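Local atomic coordinates of putative prolyl-tRNA synthetase (Leishmania major, PDB entry 5XIL), a protein that probably joins L-proline to its cognate tRNA at the expense of ATP, producing the prolyl-tRNA used in protein synthesis. Residues A[47-52]-A[187-192]; A[157-162]-A[260-265]; A[208-213]-A[230-235]; A[292-297]-A[353-358]; A[476-481]-A[505-510]. All blocks are in the same frame, centred on the assembly; numbering follows the deposited sequence.

Contact 1. Residues A[47-52]-A[187-192]; sequences KCVQRF and EQLLAV
Q188 meets F52 at the rim of its ring. The Q188 chain is extended beyond CG and sets OE1 near the ring plane, 3.7 Å from CZ of F52, with the amide turned 76° from the ring. L189 then carries the main contact. Its CG stands anti to the carbonyl carbon (chi1 -79°), which brings that carbon over one face of F52: L189 CG is 4.1 Å from the ring centroid and 18° off the normal, a CH-pi contact. CD1 of L189 goes further in, toward the backbone of the opposing helix, 3.7 Å from CB of F52. There it also lies 3.9 Å from CA of V49, with V49 CG2 at 4.0 Å from L189 CD1. The O of C48 is 3.8 Å from the same methyl and is already bonded to the N of F52 within its own helix. L190 packs on V268 and M272 of helix 267-276. At A191 the chain leaves the helix with a positive phi, and V192 packs on H276. On helix 40-60, K47 and R51 both form salt bridges to E58 of the second subunit. The arrangement is the packing of a helix's C-terminal end against the flank of another helix, in the class II synthetase core and close to the dimer interface.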
# COMPACT_ATOMS: atom_id res chain seq x y z
N LYS A 47 7.38 -0.89 2.58
CA LYS A 47 6.58 0.17 1.89
C LYS A 47 7.12 0.40 0.46
O LYS A 47 6.35 0.51 -0.47
CB LYS A 47 6.65 1.45 2.68
CG LYS A 47 5.65 2.42 2.21
CD LYS A 47 5.93 3.75 2.93
CE LYS A 47 4.64 4.44 3.33
NZ LYS A 47 4.97 5.78 3.91
N CYS A 48 8.43 0.41 0.32
CA CYS A 48 9.13 0.62 -0.95
C CYS A 48 8.85 -0.52 -1.91
O CYS A 48 8.61 -0.31 -3.11
CB CYS A 48 10.64 0.75 -0.79
SG CYS A 48 11.12 2.31 -0.02
N VAL A 49 8.88 -1.74 -1.34
CA VAL A 49 8.56 -2.90 -2.12
C VAL A 49 7.12 -2.89 -2.62
O VAL A 49 6.81 -3.20 -3.82
CB VAL A 49 8.86 -4.21 -1.36
CG1 VAL A 49 8.29 -5.42 -2.10
CG2 VAL A 49 10.34 -4.32 -1.10
N GLN A 50 6.23 -2.52 -1.73
CA GLN A 50 4.82 -2.41 -2.10
C GLN A 50 4.61 -1.42 -3.27
O GLN A 50 3.90 -1.72 -4.21
CB GLN A 50 3.96 -1.96 -0.94
CG GLN A 50 3.68 -3.01 0.05
CD GLN A 50 2.79 -2.56 1.22
OE1 GLN A 50 2.91 -1.46 1.70
NE2 GLN A 50 1.96 -3.43 1.68
N ARG A 51 5.20 -0.25 -3.19
CA ARG A 51 5.10 0.73 -4.25
C ARG A 51 5.63 0.22 -5.58
O ARG A 51 4.93 0.28 -6.58
CB ARG A 51 5.76 2.01 -3.84
CG ARG A 51 4.93 2.71 -2.76
CD ARG A 51 5.68 3.91 -2.17
NE ARG A 51 4.89 4.56 -1.13
CZ ARG A 51 5.43 5.36 -0.21
NH1 ARG A 51 6.71 5.61 -0.22
NH2 ARG A 51 4.66 5.93 0.72
N PHE A 52 6.83 -0.35 -5.55
CA PHE A 52 7.61 -0.68 -6.71
C PHE A 52 6.99 -1.91 -7.36
O PHE A 52 6.74 -1.90 -8.52
CB PHE A 52 9.06 -0.96 -6.27
CG PHE A 52 10.00 -1.42 -7.35
CD1 PHE A 52 10.59 -0.51 -8.23
CD2 PHE A 52 10.30 -2.78 -7.53
CE1 PHE A 52 11.49 -0.93 -9.20
CE2 PHE A 52 11.22 -3.20 -8.48
CZ PHE A 52 11.78 -2.28 -9.33
N GLU A 187 17.18 -6.97 -7.17
CA GLU A 187 18.31 -6.31 -7.85
C GLU A 187 18.26 -4.76 -7.80
O GLU A 187 19.28 -4.09 -7.43
CB GLU A 187 18.44 -6.79 -9.30
CG GLU A 187 18.86 -8.23 -9.49
CD GLU A 187 18.69 -8.74 -10.92
OE1 GLU A 187 17.93 -8.18 -11.67
OE2 GLU A 187 19.27 -9.80 -11.28
N GLN A 188 17.11 -4.23 -8.17
CA GLN A 188 16.94 -2.79 -8.39
C GLN A 188 16.61 -2.09 -7.12
O GLN A 188 17.07 -0.96 -6.93
CB GLN A 188 15.89 -2.52 -9.45
CG GLN A 188 16.32 -3.10 -10.75
CD GLN A 188 15.31 -2.86 -11.82
OE1 GLN A 188 14.48 -1.92 -11.76
NE2 GLN A 188 15.34 -3.71 -12.81
N LEU A 189 15.84 -2.71 -6.21
CA LEU A 189 15.59 -2.06 -4.92
C LEU A 189 16.58 -2.42 -3.88
O LEU A 189 17.03 -1.57 -3.12
CB LEU A 189 14.20 -2.31 -4.37
CG LEU A 189 13.05 -1.53 -4.90
CD1 LEU A 189 11.86 -1.96 -4.01
CD2 LEU A 189 13.22 -0.04 -4.71
N LEU A 190 16.94 -3.71 -3.76
CA LEU A 190 17.65 -4.13 -2.59
C LEU A 190 19.15 -4.39 -2.82
O LEU A 190 19.83 -4.78 -1.92
CB LEU A 190 16.97 -5.41 -2.03
CG LEU A 190 15.48 -5.35 -1.78
CD1 LEU A 190 14.99 -6.69 -1.22
CD2 LEU A 190 15.07 -4.17 -0.93
N ALA A 191 19.58 -4.25 -4.08
CA ALA A 191 20.96 -4.43 -4.53
C ALA A 191 21.47 -5.86 -4.23
O ALA A 191 22.64 -6.10 -3.92
CB ALA A 191 21.88 -3.34 -3.95
N VAL A 192 20.51 -6.81 -4.27
CA VAL A 192 20.81 -8.22 -3.99
C VAL A 192 20.80 -8.98 -5.31
O VAL A 192 19.83 -8.94 -6.00
CB VAL A 192 19.71 -8.82 -3.05
CG1 VAL A 192 19.88 -10.35 -2.97
CG2 VAL A 192 19.76 -8.17 -1.67

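Contact 2. Residues A[157-162]-A[260-265]; sequences LWQEGH and NSWGLS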
# COMPACT_ATOMS: atom_id res chain seq x y z
N LEU A 157 4.12 -10.59 6.30
CA LEU A 157 3.38 -9.88 5.29
C LEU A 157 3.86 -10.33 3.96
O LEU A 157 5.05 -10.58 3.75
CB LEU A 157 3.64 -8.38 5.38
CG LEU A 157 3.55 -7.61 6.70
CD1 LEU A 157 3.28 -6.14 6.38
CD2 LEU A 157 2.39 -8.09 7.45
N TRP A 158 2.94 -10.38 3.02
CA TRP A 158 3.29 -10.74 1.67
C TRP A 158 2.25 -10.27 0.70
O TRP A 158 1.29 -9.58 1.05
CB TRP A 158 3.55 -12.21 1.57
CG TRP A 158 2.43 -13.14 1.35
CD1 TRP A 158 1.16 -13.04 1.78
CD2 TRP A 158 2.56 -14.41 0.70
NE1 TRP A 158 0.43 -14.19 1.38
CE2 TRP A 158 1.30 -15.05 0.75
CE3 TRP A 158 3.64 -15.08 0.05
CZ2 TRP A 158 1.08 -16.32 0.15
CZ3 TRP A 158 3.41 -16.36 -0.53
CH2 TRP A 158 2.14 -16.96 -0.45
N GLN A 159 2.54 -10.59 -0.52
CA GLN A 159 1.77 -10.30 -1.62
C GLN A 159 1.60 -11.63 -2.38
O GLN A 159 2.54 -12.40 -2.53
CB GLN A 159 2.64 -9.35 -2.46
CG GLN A 159 2.43 -9.21 -3.90
CD GLN A 159 2.91 -10.36 -4.69
OE1 GLN A 159 4.09 -10.70 -4.71
NE2 GLN A 159 1.99 -10.99 -5.37
N GLU A 160 0.38 -11.96 -2.71
CA GLU A 160 0.25 -13.16 -3.55
C GLU A 160 -0.79 -12.92 -4.65
O GLU A 160 -1.80 -12.30 -4.41
CB GLU A 160 -0.17 -14.34 -2.69
CG GLU A 160 -1.52 -14.21 -2.11
CD GLU A 160 -1.99 -15.46 -1.30
OE1 GLU A 160 -1.96 -16.63 -1.82
OE2 GLU A 160 -2.37 -15.20 -0.13
N GLY A 161 -0.46 -13.36 -5.83
CA GLY A 161 -1.22 -13.17 -7.02
C GLY A 161 -1.68 -14.55 -7.47
O GLY A 161 -0.96 -15.56 -7.31
N HIS A 162 -2.86 -14.57 -8.08
CA HIS A 162 -3.48 -15.82 -8.64
C HIS A 162 -4.17 -15.44 -9.92
O HIS A 162 -5.08 -14.56 -9.95
CB HIS A 162 -4.47 -16.47 -7.69
CG HIS A 162 -3.93 -16.81 -6.34
ND1 HIS A 162 -3.66 -18.11 -5.95
CD2 HIS A 162 -3.61 -16.03 -5.28
CE1 HIS A 162 -3.20 -18.11 -4.70
NE2 HIS A 162 -3.13 -16.86 -4.29
N ASN A 260 -1.86 -19.72 -12.59
CA ASN A 260 -0.59 -19.51 -11.93
C ASN A 260 -0.82 -18.82 -10.60
O ASN A 260 -1.91 -18.33 -10.29
CB ASN A 260 0.37 -18.72 -12.82
CG ASN A 260 -0.08 -17.26 -13.11
OD1 ASN A 260 -0.55 -16.55 -12.24
ND2 ASN A 260 0.09 -16.84 -14.34
N SER A 261 0.21 -18.88 -9.77
CA SER A 261 0.23 -18.19 -8.53
C SER A 261 1.66 -17.80 -8.20
O SER A 261 2.59 -18.38 -8.69
CB SER A 261 -0.45 -18.94 -7.38
OG SER A 261 0.31 -20.01 -6.99
N TRP A 262 1.80 -16.80 -7.36
CA TRP A 262 3.10 -16.20 -7.17
C TRP A 262 3.08 -15.38 -5.93
O TRP A 262 2.06 -14.77 -5.66
CB TRP A 262 3.48 -15.39 -8.42
CG TRP A 262 2.34 -14.73 -9.19
CD1 TRP A 262 1.57 -15.31 -10.18
CD2 TRP A 262 1.84 -13.41 -9.06
NE1 TRP A 262 0.63 -14.46 -10.62
CE2 TRP A 262 0.78 -13.27 -10.01
CE3 TRP A 262 2.24 -12.28 -8.33
CZ2 TRP A 262 0.09 -12.08 -10.20
CZ3 TRP A 262 1.53 -11.11 -8.51
CH2 TRP A 262 0.47 -11.02 -9.45
N GLY A 263 4.14 -15.42 -5.12
CA GLY A 263 4.21 -14.64 -3.93
C GLY A 263 5.64 -14.16 -3.61
O GLY A 263 6.61 -14.81 -3.94
N LEU A 264 5.70 -13.04 -2.89
CA LEU A 264 6.96 -12.46 -2.38
C LEU A 264 6.62 -11.85 -1.01
O LEU A 264 5.57 -11.18 -0.88
CB LEU A 264 7.47 -11.40 -3.34
CG LEU A 264 8.76 -10.66 -2.96
CD1 LEU A 264 9.57 -10.36 -4.18
CD2 LEU A 264 8.42 -9.35 -2.24
N SER A 265 7.46 -12.08 -0.01
CA SER A 265 7.17 -11.73 1.37
C SER A 265 8.28 -10.86 2.00
O SER A 265 9.27 -10.61 1.37
CB SER A 265 7.02 -12.98 2.19
OG SER A 265 8.27 -13.57 2.52
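W262 has its CG between the backbone N and the carbonyl carbon (chi1 33°), a torsion that lays the indole flat across G161. CA of G161 stands 3.4 Å from the centroid of the six-membered ring and only 4° off its normal, a CH-pi contact. Q159 bends at chi2 (-74°), bringing NE2 to 3.2 Å from CZ3 of W262, while its amide bonds to Y182 and N134. These residues belong to neighbouring antiparallel strands in the class II synthetase core. G161 N donates to W262 O at 2.9 Å in a nearly straight bond, and Q159 N to L264 O at 3.1 Å. On the sheet face of W158, E160 and H162, NE2 of H162 reaches OE1 of E160 at 2.7 Å, in the plane of the imidazole but from above the carboxylate. E160 OE2 bonds to S111, and ND1 of H162 to Y116. Beside them, CB of W158 packs 3.6 Å from CB of S265, and CZ3 of the W158 indole lies 3.9 Å from CA of G263.

Contact 3. Residues A[208-213]-A[230-235]; sequences GDYTTT and SHNLGQ
A classic beta bulge, with D209 and Y210 both facing N232, begins the hairpin of strands 210-218 and 223-234. The O of N232 accepts from D209 N at 2.8 Å and from Y210 N at 3.1 Å, both in the carbonyl plane. With CG of Y210 between the backbone N and the carbonyl carbon (chi1 62°), its ring lies over N232, whose CB is 3.5 Å from the centroid in a CH-pi contact; ND2 of N232 donates to the tyrosine OH at 2.9 Å. N232 OD1 accepts from G234 N at 3.0 Å, an Asx turn. OD2 of D209 takes two waters, one leading to Q235 N, while its OD1 bonds to N236. T211 OG1 and H231 ND1 share a hydrogen bond of 2.7 Å. S230 O is gripped twice by T212, through N at 2.8 Å and OG1 at 2.9 Å. Helix 168-189 packs on the face of Y210, T212 and S230, and strand 253-265 pairs with the far edge of strand 223-234.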
# COMPACT_ATOMS: atom_id res chain seq x y z
N GLY A 208 1.31 -27.84 -8.49
CA GLY A 208 1.48 -27.22 -9.80
C GLY A 208 2.24 -28.07 -10.79
O GLY A 208 2.66 -29.17 -10.48
N ASP A 209 2.41 -27.54 -12.00
CA ASP A 209 3.18 -28.20 -13.02
C ASP A 209 4.69 -27.83 -12.89
O ASP A 209 5.54 -28.71 -13.01
CB ASP A 209 2.71 -27.85 -14.39
CG ASP A 209 1.43 -28.65 -14.79
OD1 ASP A 209 1.11 -29.63 -14.09
OD2 ASP A 209 0.79 -28.25 -15.74
N TYR A 210 5.04 -26.55 -12.66
CA TYR A 210 6.45 -26.22 -12.45
C TYR A 210 6.51 -24.91 -11.67
O TYR A 210 5.55 -24.16 -11.65
CB TYR A 210 7.30 -26.15 -13.74
CG TYR A 210 6.90 -25.12 -14.77
CD1 TYR A 210 7.35 -23.79 -14.70
CD2 TYR A 210 6.00 -25.45 -15.78
CE1 TYR A 210 6.96 -22.87 -15.65
CE2 TYR A 210 5.64 -24.54 -16.75
CZ TYR A 210 6.07 -23.25 -16.66
OH TYR A 210 5.67 -22.30 -17.56
N THR A 211 7.62 -24.73 -10.97
CA THR A 211 7.84 -23.59 -10.10
C THR A 211 9.13 -22.89 -10.59
O THR A 211 10.14 -23.53 -10.88
CB THR A 211 7.92 -23.96 -8.64
OG1 THR A 211 6.66 -24.37 -8.13
CG2 THR A 211 8.39 -22.75 -7.85
N THR A 212 9.05 -21.58 -10.79
CA THR A 212 10.22 -20.77 -11.10
C THR A 212 10.57 -19.95 -9.85
O THR A 212 9.71 -19.66 -9.00
CB THR A 212 10.03 -19.84 -12.34
OG1 THR A 212 9.09 -18.79 -12.02
CG2 THR A 212 9.61 -20.55 -13.52
N THR A 213 11.83 -19.58 -9.73
CA THR A 213 12.36 -19.03 -8.47
C THR A 213 13.52 -18.06 -8.73
O THR A 213 14.17 -18.09 -9.79
CB THR A 213 12.83 -20.20 -7.59
OG1 THR A 213 13.27 -19.76 -6.30
CG2 THR A 213 13.98 -20.95 -8.24
N SER A 230 7.34 -18.12 -8.47
CA SER A 230 6.22 -17.95 -9.38
C SER A 230 5.88 -19.33 -10.00
O SER A 230 6.77 -19.92 -10.67
CB SER A 230 6.61 -16.94 -10.49
OG SER A 230 5.52 -16.69 -11.41
N HIS A 231 4.63 -19.80 -9.81
CA HIS A 231 4.27 -21.20 -10.08
C HIS A 231 3.34 -21.23 -11.33
O HIS A 231 2.40 -20.48 -11.39
CB HIS A 231 3.47 -21.76 -8.91
CG HIS A 231 4.13 -21.56 -7.60
ND1 HIS A 231 5.29 -22.19 -7.27
CD2 HIS A 231 3.77 -20.83 -6.52
CE1 HIS A 231 5.63 -21.86 -6.04
NE2 HIS A 231 4.73 -21.01 -5.58
N ASN A 232 3.63 -22.11 -12.29
CA ASN A 232 2.69 -22.49 -13.31
C ASN A 232 1.89 -23.70 -12.79
O ASN A 232 2.46 -24.79 -12.61
CB ASN A 232 3.43 -22.79 -14.58
CG ASN A 232 2.48 -22.96 -15.73
OD1 ASN A 232 1.41 -23.46 -15.53
ND2 ASN A 232 2.87 -22.55 -16.93
N LEU A 233 0.62 -23.48 -12.44
CA LEU A 233 -0.20 -24.47 -11.84
C LEU A 233 -0.90 -25.32 -12.93
O LEU A 233 -1.61 -26.20 -12.57
CB LEU A 233 -1.28 -23.88 -10.92
CG LEU A 233 -0.76 -22.87 -9.89
CD1 LEU A 233 -1.83 -22.22 -9.10
CD2 LEU A 233 0.23 -23.59 -9.01
N GLY A 234 -0.66 -25.08 -14.19
CA GLY A 234 -1.43 -25.67 -15.31
C GLY A 234 -2.93 -25.71 -15.12
O GLY A 234 -3.56 -24.76 -14.65
N GLN A 235 -3.50 -26.90 -15.38
CA GLN A 235 -4.93 -27.10 -15.21
C GLN A 235 -5.27 -27.89 -13.95
O GLN A 235 -6.43 -28.24 -13.71
CB GLN A 235 -5.47 -27.84 -16.44
CG GLN A 235 -5.37 -27.02 -17.69
CD GLN A 235 -5.75 -27.78 -18.95
OE1 GLN A 235 -5.29 -28.86 -19.15
NE2 GLN A 235 -6.52 -27.16 -19.81
O HOH W 1 -1.81 -29.05 -16.02
O HOH W 2 1.63 -26.13 -17.14

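Contact 4. Residues A[292-297]-A[353-358]; sequences QVIIIP and PLRVEL
OE2 of E357 is gripped by NE and NH2 of R355, each 2.9 Å away, and the same arginine rests its CD 3.8 Å from CD1 of I296 across the strand pair. Strands 293-297 and 354-358 run parallel in the mixed five-stranded sheet of the anticodon-binding domain. The R355 chain bends at chi3 (72°), turning the guanidinium so that NE and NH2 both face the one oxygen of E357, side-on and in the guanidinium plane. E357 OE1 has a second cationic partner in R378, and F344 of helix 340-350 meets R355 in a cation-pi contact. Between the backbones, I294 uses both its groups: N donates to L354 O at 3.0 Å, and O accepts from V356 N at 2.9 Å, almost straight (175°). I296 repeats the pattern with V356 O and L358 N. On the other face, toward helices 306-325 and 387-412, the contact is apolar: CG2 of V293 lies 4.1 Å from CD1 of L354, and CG1 of V293 3.8 Å from CG2 of V356.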
# COMPACT_ATOMS: atom_id res chain seq x y z
N GLN A 292 18.41 8.57 3.88
CA GLN A 292 19.50 8.27 2.94
C GLN A 292 20.79 9.02 3.37
O GLN A 292 21.91 8.53 3.17
CB GLN A 292 19.07 8.72 1.58
CG GLN A 292 18.03 7.81 0.92
CD GLN A 292 17.56 8.33 -0.41
OE1 GLN A 292 17.26 9.52 -0.56
NE2 GLN A 292 17.56 7.47 -1.41
N VAL A 293 20.59 10.18 3.96
CA VAL A 293 21.72 11.02 4.40
C VAL A 293 21.44 11.56 5.77
O VAL A 293 20.40 12.16 6.02
CB VAL A 293 21.95 12.21 3.45
CG1 VAL A 293 23.12 13.07 3.95
CG2 VAL A 293 22.04 11.81 2.00
N ILE A 294 22.37 11.36 6.69
CA ILE A 294 22.26 11.94 7.99
C ILE A 294 23.30 13.07 8.09
O ILE A 294 24.43 12.88 7.80
CB ILE A 294 22.44 10.94 9.12
CG1 ILE A 294 22.08 11.53 10.50
CG2 ILE A 294 23.83 10.35 9.17
CD1 ILE A 294 20.62 11.74 10.69
N ILE A 295 22.88 14.18 8.62
CA ILE A 295 23.76 15.40 8.80
C ILE A 295 24.06 15.58 10.31
O ILE A 295 23.16 15.75 11.12
CB ILE A 295 23.05 16.64 8.23
CG1 ILE A 295 22.65 16.44 6.78
CG2 ILE A 295 23.89 17.92 8.44
CD1 ILE A 295 21.58 17.40 6.32
N ILE A 296 25.34 15.54 10.69
CA ILE A 296 25.71 15.64 12.06
C ILE A 296 26.73 16.79 12.19
O ILE A 296 27.75 16.75 11.51
CB ILE A 296 26.38 14.35 12.50
CG1 ILE A 296 25.43 13.16 12.23
CG2 ILE A 296 26.83 14.45 13.95
CD1 ILE A 296 26.03 11.80 12.49
N PRO A 297 26.44 17.77 13.08
CA PRO A 297 27.37 18.86 13.30
C PRO A 297 28.62 18.37 14.07
O PRO A 297 28.56 17.46 14.94
CB PRO A 297 26.52 19.91 14.05
CG PRO A 297 25.65 19.04 14.91
CD PRO A 297 25.27 17.89 13.97
N PRO A 353 23.09 5.30 4.34
CA PRO A 353 24.07 5.25 3.26
C PRO A 353 25.20 6.33 3.32
O PRO A 353 26.37 6.02 3.01
CB PRO A 353 23.20 5.46 2.05
CG PRO A 353 21.92 4.78 2.35
CD PRO A 353 21.75 5.00 3.82
N LEU A 354 24.84 7.57 3.68
CA LEU A 354 25.81 8.68 3.65
C LEU A 354 25.71 9.45 4.92
O LEU A 354 24.59 9.70 5.46
CB LEU A 354 25.53 9.61 2.50
CG LEU A 354 25.68 9.11 1.07
CD1 LEU A 354 25.26 10.12 0.04
CD2 LEU A 354 27.08 8.58 0.85
N ARG A 355 26.85 9.84 5.48
CA ARG A 355 26.87 10.70 6.59
C ARG A 355 27.63 12.01 6.18
O ARG A 355 28.69 11.91 5.60
CB ARG A 355 27.62 10.10 7.73
CG ARG A 355 27.89 11.13 8.85
CD ARG A 355 28.62 10.53 10.03
NE ARG A 355 30.02 10.20 9.80
CZ ARG A 355 30.55 9.00 10.00
NH1 ARG A 355 29.78 7.95 10.32
NH2 ARG A 355 31.86 8.82 9.80
N VAL A 356 27.03 13.14 6.48
CA VAL A 356 27.62 14.47 6.24
C VAL A 356 28.02 14.99 7.60
O VAL A 356 27.19 15.08 8.48
CB VAL A 356 26.65 15.48 5.56
CG1 VAL A 356 27.30 16.89 5.59
CG2 VAL A 356 26.30 15.12 4.17
N GLU A 357 29.29 15.29 7.76
CA GLU A 357 29.85 15.84 8.97
C GLU A 357 30.09 17.33 8.66
O GLU A 357 30.82 17.63 7.71
CB GLU A 357 31.17 15.13 9.27
CG GLU A 357 31.10 13.61 9.26
CD GLU A 357 32.43 12.87 9.31
OE1 GLU A 357 33.49 13.53 9.54
OE2 GLU A 357 32.45 11.62 9.13
N LEU A 358 29.38 18.20 9.35
CA LEU A 358 29.33 19.62 9.00
C LEU A 358 29.95 20.37 10.20
O LEU A 358 29.41 20.43 11.33
CB LEU A 358 27.92 20.07 8.72
CG LEU A 358 27.68 21.26 7.81
CD1 LEU A 358 26.23 21.58 7.65
CD2 LEU A 358 28.32 22.50 8.34

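Contact 5. Residues A[476-481]-A[505-510]; sequences TLCIPF and WVLFGR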
# COMPACT_ATOMS: atom_id res chain seq x y z
N THR A 476 18.72 -29.30 -4.18
CA THR A 476 18.78 -28.46 -5.34
C THR A 476 18.07 -27.14 -4.95
O THR A 476 17.08 -27.10 -4.19
CB THR A 476 18.16 -29.01 -6.59
OG1 THR A 476 16.80 -29.33 -6.35
CG2 THR A 476 18.91 -30.28 -7.09
N LEU A 477 18.67 -26.09 -5.44
CA LEU A 477 18.17 -24.73 -5.33
C LEU A 477 17.37 -24.35 -6.60
O LEU A 477 16.18 -24.05 -6.51
CB LEU A 477 19.29 -23.75 -4.98
CG LEU A 477 20.13 -24.12 -3.76
CD1 LEU A 477 21.22 -23.07 -3.65
CD2 LEU A 477 19.32 -24.13 -2.48
N CYS A 478 17.96 -24.47 -7.78
CA CYS A 478 17.23 -24.30 -9.03
C CYS A 478 18.10 -24.80 -10.13
O CYS A 478 19.34 -24.93 -9.97
CB CYS A 478 16.84 -22.85 -9.34
SG CYS A 478 18.22 -21.78 -9.70
N ILE A 479 17.47 -25.04 -11.27
CA ILE A 479 18.15 -25.21 -12.53
C ILE A 479 18.20 -23.79 -13.12
O ILE A 479 17.15 -23.25 -13.47
CB ILE A 479 17.36 -26.07 -13.53
CG1 ILE A 479 17.13 -27.40 -12.89
CG2 ILE A 479 18.22 -26.31 -14.77
CD1 ILE A 479 15.79 -27.99 -13.14
N PRO A 480 19.40 -23.18 -13.15
CA PRO A 480 19.49 -21.80 -13.63
C PRO A 480 19.15 -21.64 -15.10
O PRO A 480 19.55 -22.47 -15.91
CB PRO A 480 20.95 -21.43 -13.38
CG PRO A 480 21.49 -22.44 -12.52
CD PRO A 480 20.68 -23.68 -12.61
N PHE A 481 18.41 -20.59 -15.43
CA PHE A 481 18.09 -20.31 -16.81
C PHE A 481 19.38 -19.95 -17.56
O PHE A 481 19.52 -20.29 -18.70
CB PHE A 481 17.06 -19.17 -16.93
CG PHE A 481 15.70 -19.50 -16.37
CD1 PHE A 481 15.14 -20.73 -16.58
CD2 PHE A 481 14.95 -18.56 -15.74
CE1 PHE A 481 13.92 -21.08 -16.08
CE2 PHE A 481 13.68 -18.87 -15.24
CZ PHE A 481 13.17 -20.14 -15.40
N TRP A 505 23.24 -28.35 -16.02
CA TRP A 505 23.87 -28.04 -14.73
C TRP A 505 22.79 -27.65 -13.78
O TRP A 505 21.84 -27.02 -14.19
CB TRP A 505 24.85 -26.88 -14.89
CG TRP A 505 26.02 -27.19 -15.78
CD1 TRP A 505 26.07 -27.08 -17.13
CD2 TRP A 505 27.31 -27.61 -15.36
NE1 TRP A 505 27.33 -27.40 -17.58
CE2 TRP A 505 28.11 -27.73 -16.53
CE3 TRP A 505 27.87 -27.90 -14.14
CZ2 TRP A 505 29.45 -28.12 -16.49
CZ3 TRP A 505 29.17 -28.31 -14.08
CH2 TRP A 505 29.97 -28.41 -15.28
N VAL A 506 22.89 -28.01 -12.52
CA VAL A 506 21.88 -27.57 -11.54
C VAL A 506 22.66 -26.99 -10.36
O VAL A 506 23.81 -27.36 -10.13
CB VAL A 506 20.96 -28.74 -11.11
CG1 VAL A 506 21.72 -29.83 -10.44
CG2 VAL A 506 19.82 -28.32 -10.15
N LEU A 507 22.07 -26.03 -9.70
CA LEU A 507 22.62 -25.41 -8.51
C LEU A 507 22.17 -26.12 -7.27
O LEU A 507 20.94 -26.21 -7.03
CB LEU A 507 22.19 -23.94 -8.53
CG LEU A 507 22.68 -23.06 -7.42
CD1 LEU A 507 24.16 -22.84 -7.55
CD2 LEU A 507 21.90 -21.74 -7.50
N PHE A 508 23.16 -26.61 -6.50
CA PHE A 508 22.97 -27.31 -5.24
C PHE A 508 23.54 -26.46 -4.10
O PHE A 508 24.44 -25.64 -4.31
CB PHE A 508 23.76 -28.55 -5.17
CG PHE A 508 23.28 -29.68 -6.05
CD1 PHE A 508 22.39 -30.60 -5.56
CD2 PHE A 508 23.87 -29.90 -7.23
CE1 PHE A 508 22.02 -31.72 -6.35
CE2 PHE A 508 23.51 -31.00 -8.02
CZ PHE A 508 22.60 -31.88 -7.58
N GLY A 509 22.96 -26.65 -2.93
CA GLY A 509 23.53 -26.10 -1.70
C GLY A 509 22.87 -26.53 -0.46
O GLY A 509 21.71 -26.99 -0.46
N ARG A 510 23.55 -26.33 0.65
CA ARG A 510 22.86 -26.25 1.91
C ARG A 510 21.95 -25.01 1.90
O ARG A 510 22.30 -24.00 1.29
CB ARG A 510 23.89 -26.18 3.05
CG ARG A 510 24.74 -27.44 3.15
CD ARG A 510 25.80 -27.32 4.22
NE ARG A 510 26.57 -28.57 4.31
CZ ARG A 510 27.84 -28.65 4.71
NH1 ARG A 510 28.51 -27.55 5.06
NH2 ARG A 510 28.45 -29.83 4.69
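L477 reaches slantwise across L507 and on toward G509. Its CB rests near the O of L507, its CG lies 3.9 Å from the N of G509, and its CD1 packs 4.0 Å from CG of L507. L477 and C478 both face L507, a classic beta bulge in an antiparallel strand pair of the C-terminal prolyl-tRNA synthetase domain. L507 is held from two residues at once: its O accepts from L477 N at 2.8 Å, nearly straight at 168°, and its N donates to C478 O at 3.0 Å. The bulge shifts the register by one residue between T476 and C478, and SG of C478 faces CD2 of L507. CG of L507 is anti to its backbone N (chi1 -178°), which carries the branch toward L477, while P480 packs its ring near CB of L507. V506 turns CG2 toward the opposite strand, 3.4 Å from the O of C478, between I479 CG1 and T476. Strand 432-437 lies on the far edge of strand 504-509, and strand 195-198 on that of 475-480. T476 OG1 bonds to E444 and T200. F508 sits about 7 Å from the zinc ligands C443 and C493, side chain to side chain. The methyl of T476 completes the contact, CG2 lying 3.7 Å from CG2 of V506 and 3.5 Å from CE1 of F508.

Contacts 1, 2 and 3 lie in the class II core. Strand 253-265 of contact 2 pairs with strand 223-234 of contact 3 (centres about 13 Å apart), and S261 O probably bonds to H231 N. Contact 1 meets contact 2 by packing of V49 on L264, helices 40-60 and 168-189 lying against the sheet. Contact 5, in the C-terminal domain, touches contact 3 through T213 and C478 (centres about 17 Å apart), so strand 475-480 docks on the core. Contact 4 stands apart in the anticodon-binding domain, its centre about 46 Å from that of contact 3. Segments of contacts 1 and 2 alternate along the chain, contact 3 falls between those of contact 2, and contacts 4 and 5 follow.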